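Local atomic coordinates of alpha-1,2-mannosidase (Bacteroides thetaiotaomicron, PDB entry 2WW2), a protein that hydrolyses alpha-mannosidic linkages with inversion at the anomeric carbon, as a calcium-dependent family 92 glycoside hydrolase of a gut symbiont. Residues 155-165 against 208-219; 424-435 against 447-455. All coordinates share one frame; numbering follows the deposited sequence. Where two conformers were deposited one is given.

Contact 1 of 2, residues 155-165 against 208-219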
loop_
_atom_site.group_PDB
_atom_site.type_symbol
_atom_site.label_atom_id
_atom_site.label_comp_id
_atom_site.label_asym_id
_atom_site.label_seq_id
_atom_site.Cartn_x
_atom_site.Cartn_y
_atom_site.Cartn_z
ATOM N N SER A 155 40.059 -22.007 -25.851
ATOM C CA SER A 155 41.451 -22.437 -26.035
ATOM C C SER A 155 42.365 -21.244 -25.842
ATOM O O SER A 155 41.988 -20.093 -26.131
ATOM C CB SER A 155 41.659 -23.004 -27.437
ATOM O OG SER A 155 41.359 -22.002 -28.410
ATOM N N ILE A 156 43.565 -21.521 -25.348
ATOM C CA ILE A 156 44.582 -20.504 -25.175
ATOM C C ILE A 156 45.928 -21.063 -25.611
ATOM O O ILE A 156 46.247 -22.219 -25.325
ATOM C CB ILE A 156 44.725 -20.093 -23.686
ATOM C CG1 ILE A 156 43.380 -19.638 -23.109
ATOM C CG2 ILE A 156 45.757 -18.963 -23.532
ATOM C CD1 ILE A 156 43.439 -19.372 -21.589
ATOM N N THR A 157 46.712 -20.237 -26.303
ATOM C CA THR A 157 48.082 -20.585 -26.650
ATOM C C THR A 157 49.016 -19.475 -26.177
ATOM O O THR A 157 48.744 -18.297 -26.376
ATOM C CB THR A 157 48.242 -20.815 -28.169
ATOM O OG1 THR A 157 47.390 -21.891 -28.578
ATOM C CG2 THR A 157 49.685 -21.165 -28.517
ATOM N N ILE A 158 50.106 -19.857 -25.528
ATOM C CA ILE A 158 51.079 -18.888 -25.040
ATOM C C ILE A 158 52.321 -18.999 -25.893
ATOM O O ILE A 158 52.740 -20.095 -26.234
ATOM C CB ILE A 158 51.510 -19.203 -23.587
ATOM C CG1 ILE A 158 50.297 -19.407 -22.680
ATOM C CG2 ILE A 158 52.467 -18.097 -23.043
ATOM C CD1 ILE A 158 50.660 -19.833 -21.264
ATOM N N GLU A 159 52.912 -17.860 -26.240
ATOM C CA GLU A 159 54.199 -17.840 -26.917
ATOM C C GLU A 159 55.121 -16.977 -26.073
ATOM O O GLU A 159 55.321 -15.804 -26.357
ATOM C CB GLU A 159 54.054 -17.285 -28.334
ATOM C CG GLU A 159 53.115 -18.129 -29.196
ATOM C CD GLU A 159 52.995 -17.607 -30.610
ATOM O OE1 GLU A 159 52.070 -16.818 -30.891
ATOM O OE2 GLU A 159 53.842 -17.976 -31.449
ATOM N N PRO A 160 55.666 -17.571 -25.003
ATOM C CA PRO A 160 56.375 -16.804 -23.980
ATOM C C PRO A 160 57.519 -15.997 -24.574
ATOM O O PRO A 160 57.722 -14.832 -24.195
ATOM C CB PRO A 160 56.907 -17.878 -23.009
ATOM C CG PRO A 160 56.773 -19.196 -23.728
ATOM C CD PRO A 160 55.683 -19.027 -24.753
ATOM N N GLU A 161 58.254 -16.593 -25.510
ATOM C CA GLU A 161 59.394 -15.895 -26.111
ATOM C C GLU A 161 58.958 -14.651 -26.900
ATOM O O GLU A 161 59.704 -13.682 -26.989
ATOM C CB GLU A 161 60.280 -16.854 -26.953
ATOM C CG GLU A 161 59.710 -17.273 -28.321
ATOM C CD GLU A 161 58.464 -18.178 -28.245
ATOM O OE1 GLU A 161 58.039 -18.571 -27.138
ATOM O OE2 GLU A 161 57.914 -18.504 -29.320
ATOM N N LYS A 162 57.739 -14.658 -27.434
ATOM C CA LYS A 162 57.209 -13.475 -28.112
ATOM C C LYS A 162 56.359 -12.600 -27.174
ATOM O O LYS A 162 55.842 -11.555 -27.578
ATOM C CB LYS A 162 56.362 -13.873 -29.321
ATOM C CG LYS A 162 57.086 -14.705 -30.364
ATOM C CD LYS A 162 56.457 -14.492 -31.726
ATOM C CE LYS A 162 56.903 -15.568 -32.699
ATOM N NZ LYS A 162 56.172 -16.824 -32.374
ATOM N N ARG A 163 56.205 -13.033 -25.928
ATOM C CA ARG A 163 55.393 -12.282 -24.966
ATOM C C ARG A 163 53.948 -12.153 -25.446
ATOM O O ARG A 163 53.289 -11.154 -25.151
ATOM C CB ARG A 163 55.988 -10.892 -24.729
ATOM C CG ARG A 163 57.398 -10.917 -24.106
ATOM C CD ARG A 163 57.991 -9.513 -24.072
ATOM N NE ARG A 163 58.423 -9.109 -25.403
ATOM C CZ ARG A 163 57.966 -8.054 -26.080
ATOM N NH1 ARG A 163 57.053 -7.236 -25.550
ATOM N NH2 ARG A 163 58.459 -7.800 -27.293
ATOM N N LEU A 164 53.467 -13.163 -26.181
ATOM C CA LEU A 164 52.123 -13.133 -26.741
ATOM C C LEU A 164 51.233 -14.203 -26.138
ATOM O O LEU A 164 51.703 -15.299 -25.819
ATOM C CB LEU A 164 52.151 -13.369 -28.265
ATOM C CG LEU A 164 52.785 -12.307 -29.163
ATOM C CD1 LEU A 164 52.731 -12.737 -30.652
ATOM C CD2 LEU A 164 52.107 -10.951 -28.945
ATOM N N VAL A 165 49.944 -13.896 -26.008
ATOM C CA VAL A 165 48.946 -14.926 -25.713
ATOM C C VAL A 165 47.813 -14.783 -26.714
ATOM O O VAL A 165 47.360 -13.678 -26.973
ATOM C CB VAL A 165 48.382 -14.818 -24.275
ATOM C CG1 VAL A 165 47.152 -15.719 -24.111
ATOM C CG2 VAL A 165 49.451 -15.204 -23.249
ATOM N N THR A 208 51.906 -24.596 -22.911
ATOM C CA THR A 208 51.619 -23.355 -23.601
ATOM C C THR A 208 50.386 -23.470 -24.509
ATOM O O THR A 208 50.019 -22.505 -25.193
ATOM C CB THR A 208 52.827 -22.925 -24.459
ATOM O OG1 THR A 208 53.204 -24.023 -25.293
ATOM C CG2 THR A 208 54.022 -22.570 -23.589
ATOM N N ASP A 209 49.750 -24.639 -24.541
ATOM C CA ASP A 209 48.612 -24.799 -25.431
ATOM C C ASP A 209 47.548 -25.595 -24.696
ATOM O O ASP A 209 47.826 -26.693 -24.219
ATOM C CB ASP A 209 49.047 -25.530 -26.703
ATOM C CG ASP A 209 47.994 -25.493 -27.778
ATOM O OD1 ASP A 209 47.383 -24.425 -27.999
ATOM O OD2 ASP A 209 47.777 -26.536 -28.416
ATOM N N VAL A 210 46.351 -25.032 -24.554
ATOM C CA VAL A 210 45.289 -25.716 -23.829
ATOM C C VAL A 210 43.957 -25.533 -24.557
ATOM O O VAL A 210 43.718 -24.497 -25.179
ATOM C CB VAL A 210 45.213 -25.249 -22.335
ATOM C CG1 VAL A 210 44.845 -23.770 -22.240
ATOM C CG2 VAL A 210 44.220 -26.111 -21.542
ATOM N N ALA A 211 43.113 -26.558 -24.528
ATOM C CA ALA A 211 41.744 -26.440 -25.036
ATOM C C ALA A 211 40.904 -27.375 -24.198
ATOM O O ALA A 211 41.260 -28.545 -24.005
ATOM C CB ALA A 211 41.662 -26.825 -26.524
ATOM N N ALA A 212 39.806 -26.858 -23.673
ATOM C CA ALA A 212 38.878 -27.643 -22.864
ATOM C C ALA A 212 37.601 -26.846 -22.725
ATOM O O ALA A 212 37.472 -25.761 -23.297
ATOM C CB ALA A 212 39.469 -27.908 -21.489
ATOM N N ASP A 213 36.658 -27.376 -21.959
ATOM C CA ASP A 213 35.456 -26.617 -21.633
ATOM C C ASP A 213 35.837 -25.245 -21.053
ATOM O O ASP A 213 35.404 -24.196 -21.554
ATOM C CB ASP A 213 34.613 -27.410 -20.634
ATOM C CG ASP A 213 33.411 -26.624 -20.107
ATOM O OD1 ASP A 213 32.717 -25.939 -20.902
ATOM O OD2 ASP A 213 33.160 -26.724 -18.889
ATOM N N TYR A 214 36.645 -25.270 -19.996
ATOM C CA TYR A 214 37.082 -24.060 -19.294
ATOM C C TYR A 214 38.608 -24.038 -19.356
ATOM O O TYR A 214 39.250 -25.026 -18.988
ATOM C CB TYR A 214 36.620 -24.124 -17.830
ATOM C CG TYR A 214 37.003 -22.929 -16.961
ATOM C CD1 TYR A 214 37.010 -21.628 -17.471
ATOM C CD2 TYR A 214 37.324 -23.104 -15.620
ATOM C CE1 TYR A 214 37.366 -20.527 -16.647
ATOM C CE2 TYR A 214 37.661 -22.037 -14.808
ATOM C CZ TYR A 214 37.673 -20.749 -15.319
ATOM O OH TYR A 214 38.026 -19.706 -14.475
ATOM N N THR A 215 39.195 -22.929 -19.810
ATOM C CA THR A 215 40.653 -22.803 -19.840
ATOM C C THR A 215 41.115 -21.464 -19.280
ATOM O O THR A 215 40.436 -20.446 -19.450
ATOM C CB THR A 215 41.235 -22.926 -21.273
ATOM O OG1 THR A 215 40.724 -21.886 -22.126
ATOM C CG2 THR A 215 40.898 -24.289 -21.893
ATOM N N CYS A 216 42.275 -21.490 -18.623
ATOM C CA CYS A 216 42.982 -20.299 -18.182
ATOM C C CYS A 216 44.475 -20.483 -18.451
ATOM O O CYS A 216 44.958 -21.601 -18.720
ATOM C CB CYS A 216 42.759 -20.055 -16.676
ATOM S SG CYS A 216 40.996 -19.858 -16.167
ATOM N N ALA A 217 45.219 -19.389 -18.381
ATOM C CA ALA A 217 46.670 -19.464 -18.538
ATOM C C ALA A 217 47.241 -18.455 -17.589
ATOM O O ALA A 217 46.584 -17.447 -17.279
ATOM C CB ALA A 217 47.083 -19.128 -19.956
ATOM N N TYR A 218 48.446 -18.718 -17.112
ATOM C CA TYR A 218 49.130 -17.719 -16.299
ATOM C C TYR A 218 50.480 -17.388 -16.891
ATOM O O TYR A 218 51.101 -18.208 -17.560
ATOM C CB TYR A 218 49.275 -18.172 -14.836
ATOM C CG TYR A 218 50.451 -19.087 -14.572
ATOM C CD1 TYR A 218 51.731 -18.560 -14.349
ATOM C CD2 TYR A 218 50.292 -20.469 -14.546
ATOM C CE1 TYR A 218 52.807 -19.387 -14.098
ATOM C CE2 TYR A 218 51.377 -21.303 -14.306
ATOM C CZ TYR A 218 52.623 -20.746 -14.076
ATOM O OH TYR A 218 53.701 -21.560 -13.834
ATOM N N LEU A 219 50.913 -16.162 -16.627
ATOM C CA LEU A 219 52.213 -15.668 -16.993
ATOM C C LEU A 219 52.786 -15.052 -15.735
ATOM O O LEU A 219 52.063 -14.381 -15.000
ATOM C CB LEU A 219 52.069 -14.580 -18.056
ATOM C CG LEU A 219 51.447 -15.106 -19.349
ATOM C CD1 LEU A 219 49.949 -14.801 -19.366
ATOM C CD2 LEU A 219 52.141 -14.480 -20.525
#
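Ile-156 and Val-210 form the hydrogen-bonded pair of a short antiparallel ladder in the beta-rich N-terminal domain, where strand 155-159 also packs face to face on strand 216-219, as between the layers of a beta sandwich, with its isoleucines in between. The ladder is reciprocal: Ile-156 N donates to Val-210 O over 3.0 Å, and Val-210 N returns a bond to Ile-156 O at 2.9 Å. Thr-208 O receives Ile-158 N and extends the pairing by one step. The face carrying Ser-155, Thr-157, Asp-209 and Ala-211 is mixed, with its polar contact at Thr-157 and Asp-209. There Thr-157 OG1 donates to Asp-209 OD1 at 2.6 Å, but this rests on one of two conformers of Thr-157, so the bond is doubtful.

The other face is apolar. Ile-156 has CG2 anti to the backbone N and CG1 beside that nitrogen (chi1 -55°), which spreads its branches: CG2 meets Ala-217 CB at 3.8 Å, while CD1 lies 3.5 Å from Cys-216 C. Ile-158 sends CD1 to that same Ala-217 CB, 3.9 Å away. One methyl thus receives both isoleucines, and an alanine suits the place because the axes of strands 155-159 and 216-219 approach to only 7.5 Å. Val-165 CG2 touches both methyls of Leu-219, the nearer at 3.9 Å, prolonging the hydrophobic layer. Thr-215 OG1 flanks Ile-156 CG1 and is hydrogen-bonded to Ser-154 OG.

Chain 160-163 turns strand 155-159 back into 164-169 through a G1 beta bulge, with Arg-163 and Leu-164 both opposite Glu-159. Strand 164-169 therefore borders 155-159 on the side away from 209-212, with strand 182-188 beyond it, whereas strand 216-221, in the facing layer, pairs with 143-148 and 194-198; Tyr-195 of the latter touches Pro-160 and Thr-208.

Contact 2 of 2, residues 424-435 against 447-455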
loop_
_atom_site.group_PDB
_atom_site.type_symbol
_atom_site.label_atom_id
_atom_site.label_comp_id
_atom_site.label_asym_id
_atom_site.label_seq_id
_atom_site.Cartn_x
_atom_site.Cartn_y
_atom_site.Cartn_z
ATOM N N ARG A 424 5.832 -11.607 -35.646
ATOM C CA ARG A 424 4.653 -11.146 -34.927
ATOM C C ARG A 424 3.869 -12.291 -34.287
ATOM O O ARG A 424 3.052 -12.945 -34.932
ATOM C CB ARG A 424 3.724 -10.346 -35.856
ATOM C CG ARG A 424 2.474 -9.788 -35.145
ATOM C CD ARG A 424 1.683 -8.829 -36.060
ATOM N NE ARG A 424 2.314 -7.510 -36.094
ATOM C CZ ARG A 424 1.688 -6.378 -36.430
ATOM N NH1 ARG A 424 0.404 -6.391 -36.798
ATOM N NH2 ARG A 424 2.351 -5.231 -36.404
ATOM N N ASP A 425 4.111 -12.519 -33.005
ATOM C CA ASP A 425 3.378 -13.559 -32.295
ATOM C C ASP A 425 1.880 -13.219 -32.301
ATOM O O ASP A 425 1.477 -12.106 -31.932
ATOM C CB ASP A 425 3.896 -13.658 -30.857
ATOM C CG ASP A 425 3.449 -14.934 -30.164
ATOM O OD1 ASP A 425 3.183 -15.936 -30.870
ATOM O OD2 ASP A 425 3.374 -14.934 -28.916
ATOM N N GLY A 426 1.067 -14.178 -32.723
ATOM C CA GLY A 426 -0.379 -13.979 -32.770
ATOM C C GLY A 426 -0.910 -13.251 -33.996
ATOM O O GLY A 426 -2.033 -12.763 -33.976
ATOM N N PHE A 427 -0.129 -13.183 -35.073
ATOM C CA PHE A 427 -0.532 -12.330 -36.201
ATOM C C PHE A 427 -1.813 -12.828 -36.856
ATOM O O PHE A 427 -2.617 -12.034 -37.346
ATOM C CB PHE A 427 0.595 -12.155 -37.236
ATOM C CG PHE A 427 0.876 -13.374 -38.035
ATOM C CD1 PHE A 427 0.203 -13.603 -39.223
ATOM C CD2 PHE A 427 1.804 -14.304 -37.597
ATOM C CE1 PHE A 427 0.458 -14.731 -39.963
ATOM C CE2 PHE A 427 2.066 -15.431 -38.333
ATOM C CZ PHE A 427 1.389 -15.647 -39.523
ATOM N N GLU A 428 -2.009 -14.140 -36.856
ATOM C CA GLU A 428 -3.195 -14.697 -37.493
ATOM C C GLU A 428 -4.452 -14.227 -36.770
ATOM O O GLU A 428 -5.379 -13.733 -37.405
ATOM C CB GLU A 428 -3.135 -16.221 -37.531
ATOM C CG GLU A 428 -1.895 -16.775 -38.194
ATOM C CD GLU A 428 -0.803 -17.197 -37.201
ATOM O OE1 GLU A 428 -0.542 -16.480 -36.186
ATOM O OE2 GLU A 428 -0.204 -18.274 -37.459
ATOM N N TYR A 429 -4.480 -14.370 -35.442
ATOM C CA TYR A 429 -5.601 -13.863 -34.649
ATOM C C TYR A 429 -5.781 -12.359 -34.852
ATOM O O TYR A 429 -6.881 -11.867 -35.033
ATOM C CB TYR A 429 -5.340 -14.078 -33.156
ATOM C CG TYR A 429 -5.626 -15.472 -32.623
ATOM C CD1 TYR A 429 -6.869 -16.066 -32.794
ATOM C CD2 TYR A 429 -4.655 -16.166 -31.907
ATOM C CE1 TYR A 429 -7.124 -17.331 -32.294
ATOM C CE2 TYR A 429 -4.902 -17.415 -31.393
ATOM C CZ TYR A 429 -6.133 -17.995 -31.597
ATOM O OH TYR A 429 -6.370 -19.241 -31.081
ATOM N N TYR A 430 -4.688 -11.617 -34.738
ATOM C CA TYR A 430 -4.758 -10.154 -34.829
ATOM C C TYR A 430 -5.387 -9.707 -36.154
ATOM O O TYR A 430 -6.221 -8.796 -36.180
ATOM C CB TYR A 430 -3.347 -9.593 -34.670
ATOM C CG TYR A 430 -3.192 -8.100 -34.828
ATOM C CD1 TYR A 430 -3.289 -7.261 -33.726
ATOM C CD2 TYR A 430 -2.906 -7.528 -36.075
ATOM C CE1 TYR A 430 -3.116 -5.895 -33.852
ATOM C CE2 TYR A 430 -2.722 -6.145 -36.209
ATOM C CZ TYR A 430 -2.832 -5.340 -35.091
ATOM O OH TYR A 430 -2.656 -3.971 -35.167
ATOM N N ASP A 431 -4.974 -10.338 -37.250
ATOM C CA ASP A 431 -5.497 -9.979 -38.572
ATOM C C ASP A 431 -6.986 -10.321 -38.678
ATOM O O ASP A 431 -7.762 -9.596 -39.300
ATOM C CB ASP A 431 -4.713 -10.690 -39.687
ATOM C CG ASP A 431 -3.331 -10.059 -39.936
ATOM O OD1 ASP A 431 -3.096 -8.926 -39.485
ATOM O OD2 ASP A 431 -2.490 -10.700 -40.586
ATOM N N LYS A 432 -7.381 -11.427 -38.057
ATOM C CA LYS A 432 -8.774 -11.876 -38.146
ATOM C C LYS A 432 -9.690 -11.099 -37.207
ATOM O O LYS A 432 -10.804 -10.737 -37.569
ATOM C CB LYS A 432 -8.859 -13.367 -37.824
ATOM C CG LYS A 432 -10.296 -13.937 -37.821
ATOM N N LEU A 433 -9.217 -10.857 -35.992
ATOM C CA LEU A 433 -10.083 -10.379 -34.918
ATOM C C LEU A 433 -9.949 -8.895 -34.638
ATOM O O LEU A 433 -10.842 -8.304 -34.052
ATOM C CB LEU A 433 -9.763 -11.127 -33.619
ATOM C CG LEU A 433 -9.924 -12.640 -33.542
ATOM C CD1 LEU A 433 -9.467 -13.131 -32.159
ATOM C CD2 LEU A 433 -11.383 -13.052 -33.842
ATOM N N GLY A 434 -8.822 -8.294 -35.019
ATOM C CA GLY A 434 -8.563 -6.894 -34.678
ATOM C C GLY A 434 -7.817 -6.735 -33.361
ATOM O O GLY A 434 -7.588 -5.605 -32.886
ATOM N N TYR A 435 -7.439 -7.863 -32.756
ATOM C CA TYR A 435 -6.668 -7.850 -31.500
ATOM C C TYR A 435 -6.096 -9.239 -31.301
ATOM O O TYR A 435 -6.567 -10.203 -31.924
ATOM C CB TYR A 435 -7.546 -7.462 -30.291
ATOM C CG TYR A 435 -8.659 -8.460 -30.029
ATOM C CD1 TYR A 435 -8.453 -9.571 -29.212
ATOM C CD2 TYR A 435 -9.909 -8.307 -30.627
ATOM C CE1 TYR A 435 -9.463 -10.492 -28.996
ATOM C CE2 TYR A 435 -10.922 -9.220 -30.410
ATOM C CZ TYR A 435 -10.696 -10.310 -29.599
ATOM O OH TYR A 435 -11.716 -11.229 -29.385
ATOM N N LYS A 447 0.800 -6.879 -26.569
ATOM C CA LYS A 447 1.165 -7.117 -27.968
ATOM C C LYS A 447 0.258 -6.363 -28.946
ATOM O O LYS A 447 0.747 -5.721 -29.882
ATOM C CB LYS A 447 1.181 -8.618 -28.297
ATOM C CG LYS A 447 2.379 -9.352 -27.656
ATOM C CD LYS A 447 2.221 -10.885 -27.705
ATOM C CE LYS A 447 3.520 -11.568 -27.211
ATOM N NZ LYS A 447 3.403 -13.037 -27.037
ATOM N N THR A 448 -1.058 -6.454 -28.741
ATOM C CA THR A 448 -2.000 -5.762 -29.611
ATOM C C THR A 448 -1.653 -4.271 -29.673
ATOM O O THR A 448 -1.646 -3.656 -30.752
ATOM C CB THR A 448 -3.448 -5.904 -29.082
ATOM O OG1 THR A 448 -3.802 -7.288 -29.009
ATOM C CG2 THR A 448 -4.437 -5.203 -30.008
ATOM N N LEU A 449 -1.392 -3.678 -28.515
ATOM C CA LEU A 449 -1.074 -2.252 -28.470
ATOM C C LEU A 449 0.239 -1.913 -29.196
ATOM O O LEU A 449 0.326 -0.915 -29.926
ATOM C CB LEU A 449 -1.085 -1.741 -27.013
ATOM C CG LEU A 449 -2.461 -1.834 -26.329
ATOM C CD1 LEU A 449 -2.364 -1.774 -24.786
ATOM C CD2 LEU A 449 -3.448 -0.764 -26.837
ATOM N N GLU A 450 1.259 -2.740 -29.018
ATOM C CA GLU A 450 2.513 -2.541 -29.747
ATOM C C GLU A 450 2.289 -2.715 -31.260
ATOM O O GLU A 450 2.864 -1.989 -32.074
ATOM C CB GLU A 450 3.575 -3.545 -29.260
ATOM C CG GLU A 450 3.986 -3.389 -27.781
ATOM C CD GLU A 450 5.014 -2.282 -27.547
ATOM O OE1 GLU A 450 5.640 -1.848 -28.539
ATOM O OE2 GLU A 450 5.206 -1.836 -26.369
ATOM N N TYR A 451 1.452 -3.670 -31.633
ATOM C CA TYR A 451 1.221 -3.943 -33.054
ATOM C C TYR A 451 0.433 -2.832 -33.766
ATOM O O TYR A 451 0.702 -2.534 -34.938
ATOM C CB TYR A 451 0.469 -5.257 -33.253
ATOM C CG TYR A 451 1.157 -6.508 -32.731
ATOM C CD1 TYR A 451 2.507 -6.508 -32.377
ATOM C CD2 TYR A 451 0.443 -7.688 -32.598
ATOM C CE1 TYR A 451 3.115 -7.669 -31.891
ATOM C CE2 TYR A 451 1.041 -8.856 -32.128
ATOM C CZ TYR A 451 2.374 -8.832 -31.773
ATOM O OH TYR A 451 2.969 -9.976 -31.300
ATOM N N ALA A 452 -0.556 -2.255 -33.090
ATOM C CA ALA A 452 -1.329 -1.156 -33.691
ATOM C C ALA A 452 -0.390 0.019 -34.025
ATOM O O ALA A 452 -0.521 0.681 -35.057
ATOM C CB ALA A 452 -2.446 -0.711 -32.750
ATOM N N TYR A 453 0.576 0.257 -33.147
ATOM C CA TYR A 453 1.598 1.281 -33.386
ATOM C C TYR A 453 2.520 0.934 -34.569
ATOM O O TYR A 453 2.805 1.788 -35.438
ATOM C CB TYR A 453 2.438 1.488 -32.115
ATOM C CG TYR A 453 3.700 2.311 -32.368
ATOM C CD1 TYR A 453 3.621 3.648 -32.731
ATOM C CD2 TYR A 453 4.972 1.732 -32.247
ATOM C CE1 TYR A 453 4.776 4.399 -32.960
ATOM C CE2 TYR A 453 6.118 2.466 -32.481
ATOM C CZ TYR A 453 6.016 3.797 -32.827
ATOM O OH TYR A 453 7.148 4.522 -33.073
ATOM N N ALA A 454 3.003 -0.304 -34.606
ATOM C CA ALA A 454 3.888 -0.708 -35.693
ATOM C C ALA A 454 3.125 -0.640 -37.014
ATOM O O ALA A 454 3.679 -0.269 -38.046
ATOM C CB ALA A 454 4.423 -2.140 -35.465
ATOM N N ASP A 455 1.852 -1.005 -36.987
ATOM C CA ASP A 455 1.068 -0.947 -38.206
ATOM C C ASP A 455 0.872 0.505 -38.661
ATOM O O ASP A 455 0.897 0.801 -39.863
ATOM C CB ASP A 455 -0.274 -1.665 -38.013
ATOM C CG ASP A 455 -0.107 -3.169 -37.899
ATOM O OD1 ASP A 455 0.900 -3.695 -38.449
ATOM O OD2 ASP A 455 -0.979 -3.832 -37.282
#
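Tyr-451, Arg-424 and Tyr-430 dominate this buried junction between the short helix 427-433, with the turn leading into it, and the long helix 444-465. Arg-424 passes over one face of the Tyr-451 ring: CG sits 3.6 Å from the ring centroid in a CH-pi contact, and the bend at chi3 (-79°) brings the guanidinium down flat, its plane only 7° from that of the ring. A long aliphatic stem ending in a flat cation is well suited to such a surface.

The phenol of Tyr-451 reaches on to the turn, where OH donates to Asp-425 O at 2.7 Å, in the carbonyl plane and on a lone pair. Tyr-430 enters as a knob among Thr-448, Tyr-451, Ala-452 and Asp-455. Its ring face receives the edge of Tyr-451 in a T-shaped pair, with centroids 5.6 Å apart.

Asp-455 unites Arg-424 and Tyr-430. Arg-424 grips it end-on: NH1 donates to OD2 at 2.9 Å along an almost straight path (172°), while NH2 meets OD1 from above the carboxylate plane. From the anti side, Tyr-430 OH donates to OD2 at 2.7 Å, and Asn-480 also bonds that hydroxyl. Beside the turn, Lys-447 NZ binds the anti lone pair of Asp-425 OD2 at 2.7 Å and also bonds Pro-442 O, Arg-415 taking OD1.

Two ion pairs are therefore compensated locally, that of Arg-424 with Asp-455 being buried. Three donors on the Asp-455 carboxylate, two of them on OD2, probably favour its ionised form, and the face of Tyr-451 lies along the arginine's path to it.

In the fold
Contacts 1 and 2 lie in the two different parts of the family 92 architecture: 155-165 with 208-219 in the N-terminal beta domain, 424-435 with 447-455 in the helical catalytic domain. Their centres are 52 Å apart and their nearest atoms about 32 Å, so neither touches the other, and the first closes along the chain before the second opens. Neither supplies a ligand to the bound sodium ions, one held by His-102 and Glu-105, the other by Ser-19, Tyr-622, Gly-624 and Asp-627. No catalytic or substrate-binding residue is identified among the four segments.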